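Local coordinates for aldose 1-epimerase (Caenorhabditis elegans, PDB 1LUR), which probably interconverts the alpha and beta anomers of aldose sugars such as galactose, at residues Gly264-Tyr273 / Tyr327-Val338. Residues are numbered along the deposited sequence; the frame is centred on the assembly and turned at random.
Sequences GIELSITTSY and YCQEIVYTFSHV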
loop_
_atom_site.group_PDB
_atom_site.type_symbol
_atom_site.label_atom_id
_atom_site.label_comp_id
_atom_site.label_asym_id
_atom_site.label_seq_id
_atom_site.Cartn_x
_atom_site.Cartn_y
_atom_site.Cartn_z
ATOM N N GLY A 264 -4.348 -4.229 -22.160
ATOM C CA GLY A 264 -5.042 -5.483 -21.935
ATOM C C GLY A 264 -4.640 -6.162 -20.638
ATOM O O GLY A 264 -5.046 -7.296 -20.373
ATOM N N ILE A 265 -3.838 -5.476 -19.828
ATOM C CA ILE A 265 -3.395 -6.037 -18.555
ATOM C C ILE A 265 -4.417 -5.767 -17.457
ATOM O O ILE A 265 -4.949 -4.661 -17.335
ATOM C CB ILE A 265 -2.031 -5.453 -18.115
ATOM C CG1 ILE A 265 -0.934 -5.902 -19.085
ATOM C CG2 ILE A 265 -1.698 -5.904 -16.693
ATOM C CD1 ILE A 265 0.425 -5.327 -18.774
ATOM N N GLU A 266 -4.696 -6.790 -16.661
ATOM C CA GLU A 266 -5.653 -6.657 -15.577
ATOM C C GLU A 266 -5.024 -7.091 -14.261
ATOM O O GLU A 266 -4.157 -7.967 -14.230
ATOM C CB GLU A 266 -6.896 -7.494 -15.874
ATOM C CG GLU A 266 -7.925 -7.514 -14.764
ATOM C CD GLU A 266 -9.240 -8.119 -15.211
ATOM O OE1 GLU A 266 -10.111 -8.370 -14.351
ATOM O OE2 GLU A 266 -9.404 -8.338 -16.431
ATOM N N LEU A 267 -5.455 -6.450 -13.180
ATOM C CA LEU A 267 -4.964 -6.737 -11.840
ATOM C C LEU A 267 -6.164 -6.939 -10.929
ATOM O O LEU A 267 -7.065 -6.102 -10.894
ATOM C CB LEU A 267 -4.124 -5.567 -11.319
ATOM C CG LEU A 267 -3.904 -5.504 -9.805
ATOM C CD1 LEU A 267 -3.081 -6.709 -9.375
ATOM C CD2 LEU A 267 -3.201 -4.211 -9.415
ATOM N N SER A 268 -6.191 -8.057 -10.210
ATOM C CA SER A 268 -7.289 -8.345 -9.300
ATOM C C SER A 268 -6.653 -8.527 -7.931
ATOM O O SER A 268 -5.553 -9.070 -7.818
ATOM C CB SER A 268 -8.028 -9.624 -9.708
ATOM O OG SER A 268 -7.250 -10.774 -9.436
ATOM N N ILE A 269 -7.344 -8.077 -6.894
ATOM C CA ILE A 269 -6.822 -8.193 -5.538
ATOM C C ILE A 269 -7.788 -8.782 -4.521
ATOM O O ILE A 269 -8.998 -8.571 -4.583
ATOM C CB ILE A 269 -6.387 -6.799 -5.005
ATOM C CG1 ILE A 269 -5.210 -6.273 -5.822
ATOM C CG2 ILE A 269 -6.038 -6.882 -3.521
ATOM C CD1 ILE A 269 -4.801 -4.853 -5.452
ATOM N N THR A 270 -7.229 -9.535 -3.586
ATOM C CA THR A 270 -7.994 -10.157 -2.522
ATOM C C THR A 270 -7.075 -9.913 -1.328
ATOM O O THR A 270 -5.855 -10.052 -1.434
ATOM C CB THR A 270 -8.225 -11.666 -2.746
ATOM O OG1 THR A 270 -9.144 -12.144 -1.758
ATOM C CG2 THR A 270 -6.933 -12.449 -2.636
ATOM N N THR A 271 -7.643 -9.511 -0.205
ATOM C CA THR A 271 -6.829 -9.248 0.971
ATOM C C THR A 271 -7.574 -9.521 2.257
ATOM O O THR A 271 -8.804 -9.542 2.287
ATOM C CB THR A 271 -6.346 -7.776 0.981
ATOM O OG1 THR A 271 -5.650 -7.503 2.205
ATOM C CG2 THR A 271 -7.533 -6.820 0.860
ATOM N N SER A 272 -6.810 -9.739 3.319
ATOM C CA SER A 272 -7.373 -10.011 4.628
ATOM C C SER A 272 -7.735 -8.680 5.270
ATOM O O SER A 272 -8.552 -8.629 6.193
ATOM C CB SER A 272 -6.353 -10.748 5.492
ATOM O OG SER A 272 -5.123 -10.035 5.539
ATOM N N TYR A 273 -7.119 -7.604 4.781
ATOM C CA TYR A 273 -7.386 -6.272 5.315
ATOM C C TYR A 273 -8.838 -5.887 5.032
ATOM O O TYR A 273 -9.418 -6.310 4.029
ATOM C CB TYR A 273 -6.442 -5.227 4.700
ATOM C CG TYR A 273 -5.016 -5.265 5.237
ATOM C CD1 TYR A 273 -3.979 -5.812 4.485
ATOM C CD2 TYR A 273 -4.713 -4.767 6.505
ATOM C CE1 TYR A 273 -2.671 -5.869 4.979
ATOM C CE2 TYR A 273 -3.405 -4.815 7.012
ATOM C CZ TYR A 273 -2.393 -5.371 6.242
ATOM O OH TYR A 273 -1.110 -5.439 6.730
ATOM N N TYR A 327 0.519 -10.681 14.382
ATOM C CA TYR A 327 -0.096 -9.813 13.391
ATOM C C TYR A 327 0.070 -10.672 12.145
ATOM O O TYR A 327 1.177 -11.139 11.855
ATOM C CB TYR A 327 0.701 -8.521 13.241
ATOM C CG TYR A 327 0.153 -7.565 12.207
ATOM C CD1 TYR A 327 -0.626 -6.466 12.580
ATOM C CD2 TYR A 327 0.452 -7.735 10.860
ATOM C CE1 TYR A 327 -1.085 -5.554 11.629
ATOM C CE2 TYR A 327 0.004 -6.841 9.900
ATOM C CZ TYR A 327 -0.761 -5.747 10.289
ATOM O OH TYR A 327 -1.157 -4.842 9.338
ATOM N N CYS A 328 -1.012 -10.888 11.406
ATOM C CA CYS A 328 -0.921 -11.710 10.209
ATOM C C CYS A 328 -1.944 -11.276 9.171
ATOM O O CYS A 328 -3.137 -11.483 9.349
ATOM C CB CYS A 328 -1.145 -13.182 10.584
ATOM S SG CYS A 328 -0.687 -14.371 9.294
ATOM N N GLN A 329 -1.468 -10.656 8.096
ATOM C CA GLN A 329 -2.344 -10.190 7.020
ATOM C C GLN A 329 -1.677 -10.524 5.695
ATOM O O GLN A 329 -0.469 -10.754 5.644
ATOM C CB GLN A 329 -2.540 -8.670 7.089
ATOM C CG GLN A 329 -3.119 -8.128 8.394
ATOM C CD GLN A 329 -4.556 -8.562 8.646
ATOM O OE1 GLN A 329 -5.367 -8.641 7.723
ATOM N NE2 GLN A 329 -4.883 -8.812 9.911
ATOM N N GLU A 330 -2.461 -10.553 4.623
ATOM C CA GLU A 330 -1.911 -10.857 3.312
ATOM C C GLU A 330 -2.659 -10.118 2.214
ATOM O O GLU A 330 -3.818 -9.719 2.379
ATOM C CB GLU A 330 -1.948 -12.369 3.028
ATOM C CG GLU A 330 -3.321 -12.927 2.713
ATOM C CD GLU A 330 -3.268 -14.308 2.062
ATOM O OE1 GLU A 330 -4.346 -14.848 1.743
ATOM O OE2 GLU A 330 -2.156 -14.850 1.865
ATOM N N ILE A 331 -1.968 -9.931 1.100
ATOM C CA ILE A 331 -2.513 -9.247 -0.061
ATOM C C ILE A 331 -2.118 -10.103 -1.250
ATOM O O ILE A 331 -0.935 -10.396 -1.432
ATOM C CB ILE A 331 -1.879 -7.856 -0.254
ATOM C CG1 ILE A 331 -2.011 -7.025 1.023
ATOM C CG2 ILE A 331 -2.570 -7.136 -1.387
ATOM C CD1 ILE A 331 -1.249 -5.700 0.977
ATOM N N VAL A 332 -3.098 -10.522 -2.046
ATOM C CA VAL A 332 -2.802 -11.345 -3.212
ATOM C C VAL A 332 -3.146 -10.599 -4.494
ATOM O O VAL A 332 -4.307 -10.264 -4.727
ATOM C CB VAL A 332 -3.587 -12.677 -3.180
ATOM C CG1 VAL A 332 -3.189 -13.545 -4.384
ATOM C CG2 VAL A 332 -3.300 -13.411 -1.884
ATOM N N TYR A 333 -2.127 -10.315 -5.305
ATOM C CA TYR A 333 -2.320 -9.613 -6.568
ATOM C C TYR A 333 -2.255 -10.646 -7.686
ATOM O O TYR A 333 -1.259 -11.362 -7.814
ATOM C CB TYR A 333 -1.211 -8.584 -6.827
ATOM C CG TYR A 333 -1.043 -7.518 -5.775
ATOM C CD1 TYR A 333 -0.472 -7.816 -4.541
ATOM C CD2 TYR A 333 -1.423 -6.199 -6.027
ATOM C CE1 TYR A 333 -0.279 -6.828 -3.585
ATOM C CE2 TYR A 333 -1.235 -5.203 -5.077
ATOM C CZ TYR A 333 -0.664 -5.523 -3.862
ATOM O OH TYR A 333 -0.473 -4.542 -2.915
ATOM N N THR A 334 -3.309 -10.729 -8.487
ATOM C CA THR A 334 -3.333 -11.683 -9.591
ATOM C C THR A 334 -3.283 -10.896 -10.888
ATOM O O THR A 334 -4.103 -10.006 -11.108
ATOM C CB THR A 334 -4.614 -12.540 -9.592
ATOM O OG1 THR A 334 -4.681 -13.309 -8.387
ATOM C CG2 THR A 334 -4.612 -13.492 -10.784
ATOM N N PHE A 335 -2.316 -11.222 -11.741
ATOM C CA PHE A 335 -2.165 -10.542 -13.016
ATOM C C PHE A 335 -2.677 -11.426 -14.145
ATOM O O PHE A 335 -2.390 -12.623 -14.189
ATOM C CB PHE A 335 -0.698 -10.179 -13.242
ATOM C CG PHE A 335 -0.114 -9.341 -12.141
ATOM C CD1 PHE A 335 0.515 -9.937 -11.050
ATOM C CD2 PHE A 335 -0.245 -7.956 -12.165
ATOM C CE1 PHE A 335 1.001 -9.167 -9.999
ATOM C CE2 PHE A 335 0.239 -7.173 -11.116
ATOM C CZ PHE A 335 0.861 -7.783 -10.031
ATOM N N SER A 336 -3.449 -10.829 -15.047
ATOM C CA SER A 336 -4.012 -11.555 -16.179
ATOM C C SER A 336 -4.292 -10.606 -17.335
ATOM O O SER A 336 -3.788 -9.481 -17.368
ATOM C CB SER A 336 -5.317 -12.226 -15.761
ATOM O OG SER A 336 -6.288 -11.248 -15.416
ATOM N N HIS A 337 -5.097 -11.067 -18.286
ATOM C CA HIS A 337 -5.445 -10.252 -19.440
ATOM C C HIS A 337 -6.954 -10.191 -19.628
ATOM O O HIS A 337 -7.670 -11.159 -19.366
ATOM C CB HIS A 337 -4.784 -10.799 -20.706
ATOM C CG HIS A 337 -3.287 -10.787 -20.662
ATOM N ND1 HIS A 337 -2.553 -11.755 -20.012
ATOM C CD2 HIS A 337 -2.388 -9.913 -21.174
ATOM C CE1 HIS A 337 -1.265 -11.479 -20.126
ATOM N NE2 HIS A 337 -1.138 -10.367 -20.827
ATOM N N VAL A 338 -7.436 -9.037 -20.071
ATOM C CA VAL A 338 -8.860 -8.840 -20.296
ATOM C C VAL A 338 -9.235 -9.370 -21.682
ATOM O O VAL A 338 -9.077 -8.677 -22.689
ATOM C CB VAL A 338 -9.226 -7.339 -20.182
ATOM C CG1 VAL A 338 -8.288 -6.504 -21.045
ATOM C CG2 VAL A 338 -10.667 -7.118 -20.599
HETATM O O HOH W 1 -6.044 -10.335 -12.838
#
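L267 and I269 pack against Y333 on the buried face of two antiparallel strands: L267 CD1 meets the edge of the Y333 ring near its plane, while I269 CD1 lies 3.6 Å from Y333 CE2. Branched and aromatic side chains suit this side, where I302 and W175 continue the core. Seven antiparallel bridges, from I265–H337 to T271–I331, join strands 265-271 and 327-337 inside the large beta-sandwich of the galactose mutarotase fold. The other face is partly exposed and more polar, a place for small hydroxyl residues: a water donates to the T334 backbone O (2.6 Å) and bonds S336 OG, and T334 OG1 bonds Q152. T270 CG2 still presses on V332 CB (3.4 Å). Beyond the bridges, S272 OG donates a hydrogen bond to Q329 OE1 (2.6 Å), from above the amide plane, and accepts one from E330 N. E330 O takes two donors, T271 OG1 and S272 N. In Q329, chi1 (-58°) sets CG, with CB, over one face of the Y273 ring, and the bend at chi2 brings OE1 to S272 OG. Y273 OH meets Y327 OH at 2.7 Å. Because Y273 OH also bonds H157, a phenylalanine in place of Y273 would probably leave the Y327 hydroxyl and H157 ND1 without this shared partner.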